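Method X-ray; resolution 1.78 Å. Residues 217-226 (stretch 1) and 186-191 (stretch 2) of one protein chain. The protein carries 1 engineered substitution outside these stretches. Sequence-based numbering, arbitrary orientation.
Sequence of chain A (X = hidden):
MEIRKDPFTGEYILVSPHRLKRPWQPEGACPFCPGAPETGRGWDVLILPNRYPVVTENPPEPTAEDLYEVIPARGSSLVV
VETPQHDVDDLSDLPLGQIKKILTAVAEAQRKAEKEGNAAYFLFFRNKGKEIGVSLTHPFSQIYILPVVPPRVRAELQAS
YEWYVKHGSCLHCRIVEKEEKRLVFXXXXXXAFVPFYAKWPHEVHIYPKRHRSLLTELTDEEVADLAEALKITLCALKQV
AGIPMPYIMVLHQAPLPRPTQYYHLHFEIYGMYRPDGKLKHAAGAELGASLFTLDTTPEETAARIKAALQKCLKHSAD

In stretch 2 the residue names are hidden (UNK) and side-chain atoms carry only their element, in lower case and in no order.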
# COMPACT_ATOMS: atom_id res chain seq x y z
N GLU A 217 -12.78 -5.50 -25.00
CA GLU A 217 -12.69 -4.79 -26.29
C GLU A 217 -11.53 -5.33 -27.11
O GLU A 217 -11.48 -4.99 -28.31
CB GLU A 217 -12.45 -3.31 -26.12
CG GLU A 217 -13.64 -2.52 -25.62
CD GLU A 217 -13.20 -1.10 -25.38
OE1 GLU A 217 -12.46 -0.88 -24.42
OE2 GLU A 217 -13.50 -0.21 -26.22
N LEU A 218 -10.64 -6.12 -26.53
CA LEU A 218 -9.39 -6.46 -27.25
C LEU A 218 -9.66 -7.49 -28.36
O LEU A 218 -10.35 -8.49 -28.14
CB LEU A 218 -8.29 -6.98 -26.30
CG LEU A 218 -7.78 -6.02 -25.24
CD1 LEU A 218 -6.77 -6.79 -24.39
CD2 LEU A 218 -7.17 -4.80 -25.84
N THR A 219 -9.10 -7.26 -29.54
CA THR A 219 -9.20 -8.22 -30.65
C THR A 219 -8.32 -9.43 -30.40
O THR A 219 -7.41 -9.34 -29.56
CB THR A 219 -8.81 -7.57 -31.98
OG1 THR A 219 -7.42 -7.24 -31.89
CG2 THR A 219 -9.65 -6.34 -32.24
N ASP A 220 -8.51 -10.49 -31.18
CA ASP A 220 -7.69 -11.70 -31.00
C ASP A 220 -6.21 -11.37 -31.21
O ASP A 220 -5.34 -11.87 -30.43
CB ASP A 220 -8.10 -12.80 -31.98
CG ASP A 220 -7.43 -14.09 -31.60
OD1 ASP A 220 -7.83 -14.66 -30.56
OD2 ASP A 220 -6.46 -14.50 -32.31
N GLU A 221 -5.93 -10.54 -32.20
CA GLU A 221 -4.54 -10.13 -32.49
C GLU A 221 -3.97 -9.35 -31.29
O GLU A 221 -2.76 -9.48 -30.96
CB GLU A 221 -4.54 -9.23 -33.72
CG GLU A 221 -3.16 -9.07 -34.30
CD GLU A 221 -2.61 -10.31 -34.99
OE1 GLU A 221 -3.42 -11.25 -35.30
OE2 GLU A 221 -1.33 -10.35 -35.23
N GLU A 222 -4.75 -8.42 -30.76
CA GLU A 222 -4.30 -7.63 -29.59
C GLU A 222 -4.02 -8.58 -28.44
O GLU A 222 -3.06 -8.36 -27.72
CB GLU A 222 -5.32 -6.56 -29.26
CG GLU A 222 -5.34 -5.39 -30.23
CD GLU A 222 -6.48 -4.45 -29.90
OE1 GLU A 222 -7.61 -4.94 -29.79
OE2 GLU A 222 -6.19 -3.31 -29.54
N VAL A 223 -4.85 -9.60 -28.25
CA VAL A 223 -4.60 -10.53 -27.12
C VAL A 223 -3.32 -11.34 -27.35
O VAL A 223 -2.59 -11.58 -26.39
CB VAL A 223 -5.83 -11.41 -26.87
CG1 VAL A 223 -5.54 -12.52 -25.87
CG2 VAL A 223 -6.97 -10.51 -26.38
N ALA A 224 -3.05 -11.80 -28.57
CA ALA A 224 -1.80 -12.50 -28.90
C ALA A 224 -0.62 -11.57 -28.60
O ALA A 224 0.34 -12.00 -27.95
CB ALA A 224 -1.80 -12.95 -30.34
N ASP A 225 -0.72 -10.30 -28.96
CA ASP A 225 0.41 -9.35 -28.76
C ASP A 225 0.54 -9.05 -27.25
O ASP A 225 1.66 -8.79 -26.79
CB ASP A 225 0.21 -8.12 -29.65
CG ASP A 225 0.65 -8.30 -31.10
OD1 ASP A 225 1.31 -9.34 -31.39
OD2 ASP A 225 0.21 -7.49 -31.91
N LEU A 226 -0.58 -9.02 -26.52
CA LEU A 226 -0.58 -8.89 -25.04
C LEU A 226 0.18 -10.06 -24.42
O LEU A 226 1.05 -9.80 -23.53
CB LEU A 226 -2.00 -8.82 -24.48
CG LEU A 226 -2.08 -8.73 -22.96
CD1 LEU A 226 -1.19 -7.56 -22.45
CD2 LEU A 226 -3.53 -8.57 -22.52
N UNK A 186 8.12 -3.02 -27.12
CA UNK A 186 6.86 -2.72 -27.81
C UNK A 186 6.71 -3.72 -28.93
O UNK A 186 7.70 -4.28 -29.43
n UNK A 186 8.88 1.02 -30.05
o UNK A 186 6.64 0.95 -30.12
c UNK A 186 6.83 -1.28 -28.30
c UNK A 186 7.71 0.40 -29.93
c UNK A 186 7.75 -1.05 -29.51
N UNK A 187 5.45 -3.95 -29.26
CA UNK A 187 5.06 -4.75 -30.45
C UNK A 187 4.03 -3.93 -31.24
O UNK A 187 3.89 -2.70 -31.03
n UNK A 187 3.59 -7.54 -28.50
c UNK A 187 4.75 -6.22 -30.14
o UNK A 187 2.74 -5.56 -29.06
c UNK A 187 3.60 -6.41 -29.18
N UNK A 188 3.35 -4.57 -32.18
CA UNK A 188 2.42 -3.78 -33.01
C UNK A 188 1.29 -3.23 -32.17
O UNK A 188 0.72 -2.25 -32.65
c UNK A 188 1.84 -4.62 -34.15
c UNK A 188 2.90 -4.98 -35.18
n UNK A 188 4.11 -6.60 -39.37
c UNK A 188 3.16 -6.55 -38.44
n UNK A 188 3.39 -6.06 -37.24
n UNK A 188 1.95 -7.00 -38.72
c UNK A 188 2.38 -5.91 -36.22
N UNK A 189 0.95 -3.85 -31.03
CA UNK A 189 -0.32 -3.48 -30.33
C UNK A 189 -0.07 -2.96 -28.91
O UNK A 189 -1.07 -2.46 -28.32
n UNK A 189 -1.91 -5.82 -32.44
c UNK A 189 -1.34 -4.61 -30.36
o UNK A 189 -2.64 -3.73 -32.11
c UNK A 189 -2.01 -4.70 -31.72
N UNK A 190 1.14 -3.10 -28.38
CA UNK A 190 1.43 -2.81 -26.94
C UNK A 190 2.76 -2.07 -26.77
O UNK A 190 3.69 -2.25 -27.57
c UNK A 190 -0.37 -5.62 -27.13
c UNK A 190 -3.34 -5.45 -25.10
c UNK A 190 -1.06 -4.55 -25.27
c UNK A 190 -1.21 -3.92 -24.03
c UNK A 190 0.05 -4.74 -26.17
c UNK A 190 -3.48 -4.74 -23.93
c UNK A 190 1.39 -4.08 -26.10
c UNK A 190 -2.44 -3.98 -23.40
n UNK A 190 -1.67 -5.96 -26.91
c UNK A 190 -2.11 -5.36 -25.76
N UNK A 191 2.79 -1.17 -25.78
CA UNK A 191 4.02 -0.53 -25.31
C UNK A 191 4.15 -0.86 -23.81
O UNK A 191 3.17 -0.64 -23.05
c UNK A 191 5.25 3.67 -27.75
n UNK A 191 5.65 5.07 -27.51
c UNK A 191 3.91 0.99 -25.42
c UNK A 191 4.71 3.05 -26.51
c UNK A 191 4.22 1.57 -26.75
O HOH W 1 -3.73 -1.80 -29.29

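Position 186 has five side-chain atoms: three carbons in a row, the third carrying one oxygen and one nitrogen. That is a primary amide on a two-carbon arm. It does not touch stretch 1. The residue is Gln186.

Position 187 has four side-chain atoms: two carbons, the second carrying one oxygen and one nitrogen. The CA-to-CB bond points toward stretch 1. Its nitrogen lies 2.9 Å from Asp225 O, and its oxygen turns back to its own loop. The residue is Asn187. ND2 donates to Asp225 O. OD1 accepts from the backbone N of position 189 at 3.2 Å and, weakly, from the backbone N of position 190 at 3.0 Å. Asn187 N also donates to the backbone O of position 190, 3.0 Å away, so the turn is held by both backbone and side chain.

Position 188 has seven side-chain atoms: three carbons, a nitrogen, then a carbon carrying two more nitrogens. This is a guanidinium group. The chain is extended and exposed, and CB is 4.0 Å from Asp225 OD2. The residue is Arg188. Its guanidinium makes no salt bridge to Asp225.

Position 189 repeats the pattern of four atoms, two carbons with one oxygen and one nitrogen on the second. The nitrogen approaches Asp225 OD2 to 2.8 Å, and the oxygen lies 3.7 Å from Glu222 CG. The residue is Asn189. ND2 donates to Asp225 OD2. A water donates to both Asn189 O and Glu222 OE2, at 2.9 Å each, and so links the loop to the helix.

Position 190 has ten side-chain atoms: one carbon, then fused five- and six-membered rings holding eight carbons and one nitrogen. The ring nitrogen is 2.9 Å from Glu222 O. The residue is Trp190. NE1 donates to that oxygen, which also accepts from Leu226 N at 2.8 Å in the helix. Leu226 CD1 sits over the six-membered ring, 3.8 Å from its centroid, in a CH-pi contact. At the ring edge, Leu218 CD1 is 3.8 Å from CZ2.

Position 191 has five side-chain atoms: four carbons in a row ending in nitrogen. It is out of reach of stretch 1. The residue is Lys191.

The contact combines an indole packed on leucines with three hydrogen bonds to the helix. Two of these use backbone carbonyls, Glu222 O and Asp225 O; the third uses the Asp225 carboxylate. Thr219 caps the helix, its OG1 accepting from Glu222 N at 3.1 Å. Together the two stretches bury 401 Å².

Stretch 2 (186-191) QNRNWK
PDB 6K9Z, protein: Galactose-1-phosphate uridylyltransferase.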